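Local atomic coordinates of sensor histidine kinase (Clostridium perfringens, PDB entry 4ONX), a protein that probably senses an extracellular signal through its cache-type sensor domain and passes it to a histidine kinase module of a two-component system. Residues I76-R88 and K142-N154. Residues are numbered along the deposited sequence; the frame is centred on the assembly and turned at random.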
loop_
_atom_site.group_PDB
_atom_site.type_symbol
_atom_site.label_atom_id
_atom_site.label_comp_id
_atom_site.label_asym_id
_atom_site.label_seq_id
_atom_site.Cartn_x
_atom_site.Cartn_y
_atom_site.Cartn_z
ATOM N N ILE E 76 -3.069 -16.083 13.148
ATOM C CA ILE E 76 -3.228 -17.414 13.734
ATOM C C ILE E 76 -1.856 -17.965 14.039
ATOM O O ILE E 76 -1.073 -18.231 13.139
ATOM C CB ILE E 76 -4.000 -18.367 12.803
ATOM C CG1 ILE E 76 -5.290 -17.695 12.327
ATOM C CG2 ILE E 76 -4.315 -19.672 13.522
ATOM C CD1 ILE E 76 -6.049 -18.474 11.276
ATOM N N ASN E 77 -1.593 -18.151 15.324
ATOM C CA ASN E 77 -0.307 -18.625 15.792
ATOM C C ASN E 77 0.084 -19.992 15.243
ATOM O O ASN E 77 1.217 -20.188 14.817
ATOM C CB ASN E 77 -0.303 -18.664 17.325
ATOM C CG ASN E 77 1.080 -18.903 17.900
ATOM O OD1 ASN E 77 2.084 -18.485 17.319
ATOM N ND2 ASN E 77 1.141 -19.543 19.069
ATOM N N ASP E 78 -0.853 -20.933 15.235
ATOM C CA ASP E 78 -0.557 -22.293 14.766
ATOM C C ASP E 78 -0.487 -22.476 13.254
ATOM O O ASP E 78 -0.287 -23.596 12.790
ATOM C CB ASP E 78 -1.557 -23.290 15.359
ATOM C CG ASP E 78 -1.344 -23.515 16.844
ATOM O OD1 ASP E 78 -0.209 -23.325 17.322
ATOM O OD2 ASP E 78 -2.308 -23.914 17.532
ATOM N N VAL E 79 -0.655 -21.408 12.486
ATOM C CA VAL E 79 -0.584 -21.524 11.043
ATOM C C VAL E 79 0.703 -20.909 10.539
ATOM O O VAL E 79 0.828 -19.694 10.476
ATOM C CB VAL E 79 -1.756 -20.828 10.358
ATOM C CG1 VAL E 79 -1.601 -20.895 8.851
ATOM C CG2 VAL E 79 -3.060 -21.476 10.778
ATOM N N ASP E 80 1.647 -21.758 10.158
ATOM C CA ASP E 80 2.935 -21.311 9.655
ATOM C C ASP E 80 2.994 -21.306 8.133
ATOM O O ASP E 80 3.883 -20.690 7.553
ATOM C CB ASP E 80 4.037 -22.236 10.158
ATOM C CG ASP E 80 4.105 -22.307 11.674
ATOM O OD1 ASP E 80 3.723 -21.321 12.339
ATOM O OD2 ASP E 80 4.584 -23.344 12.190
ATOM N N ILE E 81 2.066 -22.004 7.488
ATOM C CA ILE E 81 2.056 -22.102 6.035
ATOM C C ILE E 81 0.649 -22.228 5.504
ATOM O O ILE E 81 -0.179 -22.944 6.061
ATOM C CB ILE E 81 2.804 -23.391 5.569
ATOM C CG1 ILE E 81 4.199 -23.487 6.206
ATOM C CG2 ILE E 81 2.855 -23.524 4.039
ATOM C CD1 ILE E 81 4.998 -24.716 5.825
ATOM N N ILE E 82 0.399 -21.540 4.405
ATOM C CA ILE E 82 -0.863 -21.624 3.719
ATOM C C ILE E 82 -0.589 -21.635 2.241
ATOM O O ILE E 82 0.121 -20.770 1.724
ATOM C CB ILE E 82 -1.776 -20.431 3.942
ATOM C CG1 ILE E 82 -2.243 -20.348 5.380
ATOM C CG2 ILE E 82 -2.969 -20.525 3.001
ATOM C CD1 ILE E 82 -3.260 -19.252 5.578
ATOM N N VAL E 83 -1.206 -22.580 1.557
ATOM C CA VAL E 83 -1.054 -22.687 0.136
ATOM C C VAL E 83 -2.396 -22.858 -0.511
ATOM O O VAL E 83 -3.232 -23.612 -0.032
ATOM C CB VAL E 83 -0.185 -23.883 -0.225
ATOM C CG1 VAL E 83 -0.230 -24.135 -1.721
ATOM C CG2 VAL E 83 1.233 -23.646 0.258
ATOM N N VAL E 84 -2.598 -22.129 -1.593
ATOM C CA VAL E 84 -3.815 -22.209 -2.348
ATOM C C VAL E 84 -3.386 -22.554 -3.751
ATOM O O VAL E 84 -2.623 -21.821 -4.388
ATOM C CB VAL E 84 -4.576 -20.884 -2.350
ATOM C CG1 VAL E 84 -5.820 -21.003 -3.219
ATOM C CG2 VAL E 84 -4.934 -20.493 -0.925
ATOM N N ALA E 85 -3.875 -23.683 -4.234
ATOM C CA ALA E 85 -3.510 -24.154 -5.546
ATOM C C ALA E 85 -4.723 -24.440 -6.392
ATOM O O ALA E 85 -5.771 -24.839 -5.887
ATOM C CB ALA E 85 -2.678 -25.416 -5.414
ATOM N N ASP E 86 -4.572 -24.212 -7.689
ATOM C CA ASP E 86 -5.617 -24.543 -8.638
ATOM C C ASP E 86 -5.168 -25.883 -9.229
ATOM O O ASP E 86 -4.181 -26.460 -8.767
ATOM C CB ASP E 86 -5.819 -23.441 -9.673
ATOM C CG ASP E 86 -4.611 -23.212 -10.533
ATOM O OD1 ASP E 86 -3.628 -23.985 -10.435
ATOM O OD2 ASP E 86 -4.662 -22.239 -11.310
HETATM N N MSE E 87 -5.866 -26.386 -10.236
HETATM C CA MSE E 87 -5.505 -27.691 -10.783
HETATM C C MSE E 87 -4.162 -27.702 -11.473
HETATM O O MSE E 87 -3.600 -28.770 -11.685
HETATM C CB MSE E 87 -6.604 -28.230 -11.688
HETATM C CG MSE E 87 -7.971 -28.328 -10.996
HETATM SE SE MSE E 87 -8.023 -29.423 -9.347
HETATM C CE MSE E 87 -6.353 -30.431 -9.422
ATOM N N ARG E 88 -3.625 -26.532 -11.823
ATOM C CA ARG E 88 -2.316 -26.455 -12.483
ATOM C C ARG E 88 -1.194 -26.491 -11.440
ATOM O O ARG E 88 -0.124 -27.044 -11.675
ATOM C CB ARG E 88 -2.249 -25.172 -13.336
ATOM C CG ARG E 88 -0.932 -24.954 -14.169
ATOM C CD ARG E 88 0.123 -24.150 -13.425
ATOM N NE ARG E 88 1.401 -24.169 -14.141
ATOM C CZ ARG E 88 1.702 -23.496 -15.258
ATOM N NH1 ARG E 88 0.809 -22.722 -15.867
ATOM N NH2 ARG E 88 2.917 -23.624 -15.794
ATOM N N LYS E 142 -17.895 -28.642 -9.331
ATOM C CA LYS E 142 -16.622 -29.233 -9.765
ATOM C C LYS E 142 -15.448 -28.746 -8.934
ATOM O O LYS E 142 -15.432 -27.606 -8.484
ATOM C CB LYS E 142 -16.349 -28.959 -11.245
ATOM C CG LYS E 142 -17.194 -29.768 -12.212
ATOM C CD LYS E 142 -16.548 -29.733 -13.599
ATOM C CE LYS E 142 -15.212 -30.467 -13.696
ATOM N NZ LYS E 142 -14.599 -30.431 -15.059
ATOM N N GLN E 143 -14.460 -29.619 -8.743
ATOM C CA GLN E 143 -13.272 -29.273 -7.973
ATOM C C GLN E 143 -12.353 -28.396 -8.810
ATOM O O GLN E 143 -11.956 -28.781 -9.910
ATOM C CB GLN E 143 -12.521 -30.528 -7.533
ATOM C CG GLN E 143 -11.214 -30.229 -6.817
ATOM C CD GLN E 143 -10.559 -31.457 -6.204
ATOM O OE1 GLN E 143 -11.169 -32.519 -6.085
ATOM N NE2 GLN E 143 -9.314 -31.296 -5.780
ATOM N N VAL E 144 -12.002 -27.230 -8.272
ATOM C CA VAL E 144 -11.153 -26.276 -8.989
ATOM C C VAL E 144 -9.754 -26.121 -8.399
ATOM O O VAL E 144 -8.933 -25.376 -8.931
ATOM C CB VAL E 144 -11.819 -24.892 -9.053
ATOM C CG1 VAL E 144 -13.119 -24.973 -9.835
ATOM C CG2 VAL E 144 -12.068 -24.343 -7.654
ATOM N N GLY E 145 -9.482 -26.814 -7.301
ATOM C CA GLY E 145 -8.177 -26.734 -6.669
ATOM C C GLY E 145 -8.200 -27.275 -5.260
ATOM O O GLY E 145 -9.031 -28.118 -4.915
ATOM N N PHE E 146 -7.267 -26.806 -4.444
ATOM C CA PHE E 146 -7.202 -27.236 -3.063
ATOM C C PHE E 146 -6.488 -26.205 -2.212
ATOM O O PHE E 146 -5.816 -25.312 -2.725
ATOM C CB PHE E 146 -6.479 -28.584 -2.932
ATOM C CG PHE E 146 -4.993 -28.506 -3.148
ATOM C CD1 PHE E 146 -4.147 -28.125 -2.109
ATOM C CD2 PHE E 146 -4.436 -28.845 -4.369
ATOM C CE1 PHE E 146 -2.779 -28.061 -2.298
ATOM C CE2 PHE E 146 -3.066 -28.788 -4.560
ATOM C CZ PHE E 146 -2.238 -28.392 -3.524
ATOM N N ILE E 147 -6.617 -26.362 -0.898
ATOM C CA ILE E 147 -5.979 -25.475 0.047
ATOM C C ILE E 147 -5.234 -26.325 1.032
ATOM O O ILE E 147 -5.766 -27.292 1.521
ATOM C CB ILE E 147 -7.008 -24.618 0.795
ATOM C CG1 ILE E 147 -7.847 -23.852 -0.218
ATOM C CG2 ILE E 147 -6.316 -23.676 1.764
ATOM C CD1 ILE E 147 -8.747 -22.810 0.379
HETATM N N MSE E 148 -3.993 -25.970 1.307
HETATM C CA MSE E 148 -3.190 -26.710 2.262
HETATM C C MSE E 148 -2.864 -25.742 3.351
HETATM O O MSE E 148 -2.578 -24.570 3.088
HETATM C CB MSE E 148 -1.934 -27.245 1.590
HETATM C CG MSE E 148 -1.147 -28.190 2.475
HETATM SE SE MSE E 148 0.050 -27.170 3.645
HETATM C CE MSE E 148 1.397 -26.888 2.238
ATOM N N VAL E 149 -2.940 -26.206 4.588
ATOM C CA VAL E 149 -2.631 -25.375 5.736
ATOM C C VAL E 149 -1.767 -26.208 6.655
ATOM O O VAL E 149 -2.098 -27.355 6.922
ATOM C CB VAL E 149 -3.907 -24.936 6.474
ATOM C CG1 VAL E 149 -3.562 -24.152 7.723
ATOM C CG2 VAL E 149 -4.776 -24.084 5.573
ATOM N N GLY E 150 -0.678 -25.638 7.161
ATOM C CA GLY E 150 0.205 -26.408 8.016
ATOM C C GLY E 150 0.944 -25.664 9.103
ATOM O O GLY E 150 1.010 -24.427 9.120
ATOM N N LYS E 151 1.500 -26.447 10.014
ATOM C CA LYS E 151 2.279 -25.931 11.119
ATOM C C LYS E 151 3.606 -26.650 11.103
ATOM O O LYS E 151 3.657 -27.849 10.843
ATOM C CB LYS E 151 1.587 -26.209 12.449
ATOM C CG LYS E 151 2.362 -25.704 13.654
ATOM C CD LYS E 151 1.705 -26.147 14.942
ATOM C CE LYS E 151 2.481 -25.690 16.163
ATOM N NZ LYS E 151 2.449 -24.212 16.310
ATOM N N TYR E 152 4.676 -25.924 11.400
ATOM C CA TYR E 152 6.002 -26.503 11.417
ATOM C C TYR E 152 6.446 -26.815 12.834
ATOM O O TYR E 152 6.135 -26.077 13.765
ATOM C CB TYR E 152 7.014 -25.566 10.746
ATOM C CG TYR E 152 8.441 -26.084 10.824
ATOM C CD1 TYR E 152 8.897 -27.068 9.950
ATOM C CD2 TYR E 152 9.327 -25.601 11.787
ATOM C CE1 TYR E 152 10.194 -27.557 10.031
ATOM C CE2 TYR E 152 10.629 -26.080 11.869
ATOM C CZ TYR E 152 11.059 -27.060 10.991
ATOM O OH TYR E 152 12.351 -27.547 11.065
ATOM N N TYR E 153 7.172 -27.923 12.974
ATOM C CA TYR E 153 7.732 -28.362 14.244
ATOM C C TYR E 153 9.231 -28.595 14.036
ATOM O O TYR E 153 9.654 -29.207 13.041
ATOM C CB TYR E 153 7.060 -29.644 14.728
ATOM C CG TYR E 153 5.581 -29.525 15.082
ATOM C CD1 TYR E 153 5.177 -29.130 16.351
ATOM C CD2 TYR E 153 4.595 -29.861 14.163
ATOM C CE1 TYR E 153 3.833 -29.044 16.686
ATOM C CE2 TYR E 153 3.247 -29.780 14.488
ATOM C CZ TYR E 153 2.868 -29.373 15.750
ATOM O OH TYR E 153 1.520 -29.293 16.073
ATOM N N ASN E 154 10.020 -28.112 14.993
ATOM C CA ASN E 154 11.476 -28.210 14.951
ATOM C C ASN E 154 11.977 -29.650 15.091
ATOM O O ASN E 154 11.854 -30.268 16.153
ATOM C CB ASN E 154 12.073 -27.341 16.063
ATOM C CG ASN E 154 11.524 -25.919 16.053
ATOM O OD1 ASN E 154 10.676 -25.572 15.228
ATOM N ND2 ASN E 154 11.995 -25.097 16.984
#
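V83 and M148 face each other as a hydrogen-bonded antiparallel pair, held by V83 N to M148 O at 2.9 Å and M148 N to V83 O at 2.8 Å. M148, a selenomethionine, bends at chi2 (-85°) and chi3, which brings its flexible tip back over the neighbouring strand: CE rests 3.8 Å from V83 CG2 and also touches I81 CG2. Next along this face, small A85 sits under the F146 ring, its CB 3.8 Å from the centroid in a CH-pi contact. V105 of the second subunit packs on the same phenylalanine. The other face carries I82, V84, I147 and V149, branched residues suited to extended backbone, and helices 63-75 and 33-47 cover it.

The D80 end is polar but firmly bonded. At a classic beta bulge, D80 N and I81 N both donate to G150 O, while Y152 N reaches D80 OD2 at 2.7 Å, nearly straight at 170°. K151 lies extended past D78 O until chi4 turns NZ to D78 OD1, a 3.0 Å salt bridge between two partly exposed side chains. Beyond A85 and F146 the regular ladder stops and the contact loosens. Exposed M87, a bent selenomethionine, packs over the G145 backbone and on L113 of the second subunit; glycine suits 145, where a CB would clash with A85 O.

Strands 81-86 and 142-153 thus form the central antiparallel pair of a four-stranded sheet in 2-1-4-3 order, backed by helices, consistent with a single cache sensor domain.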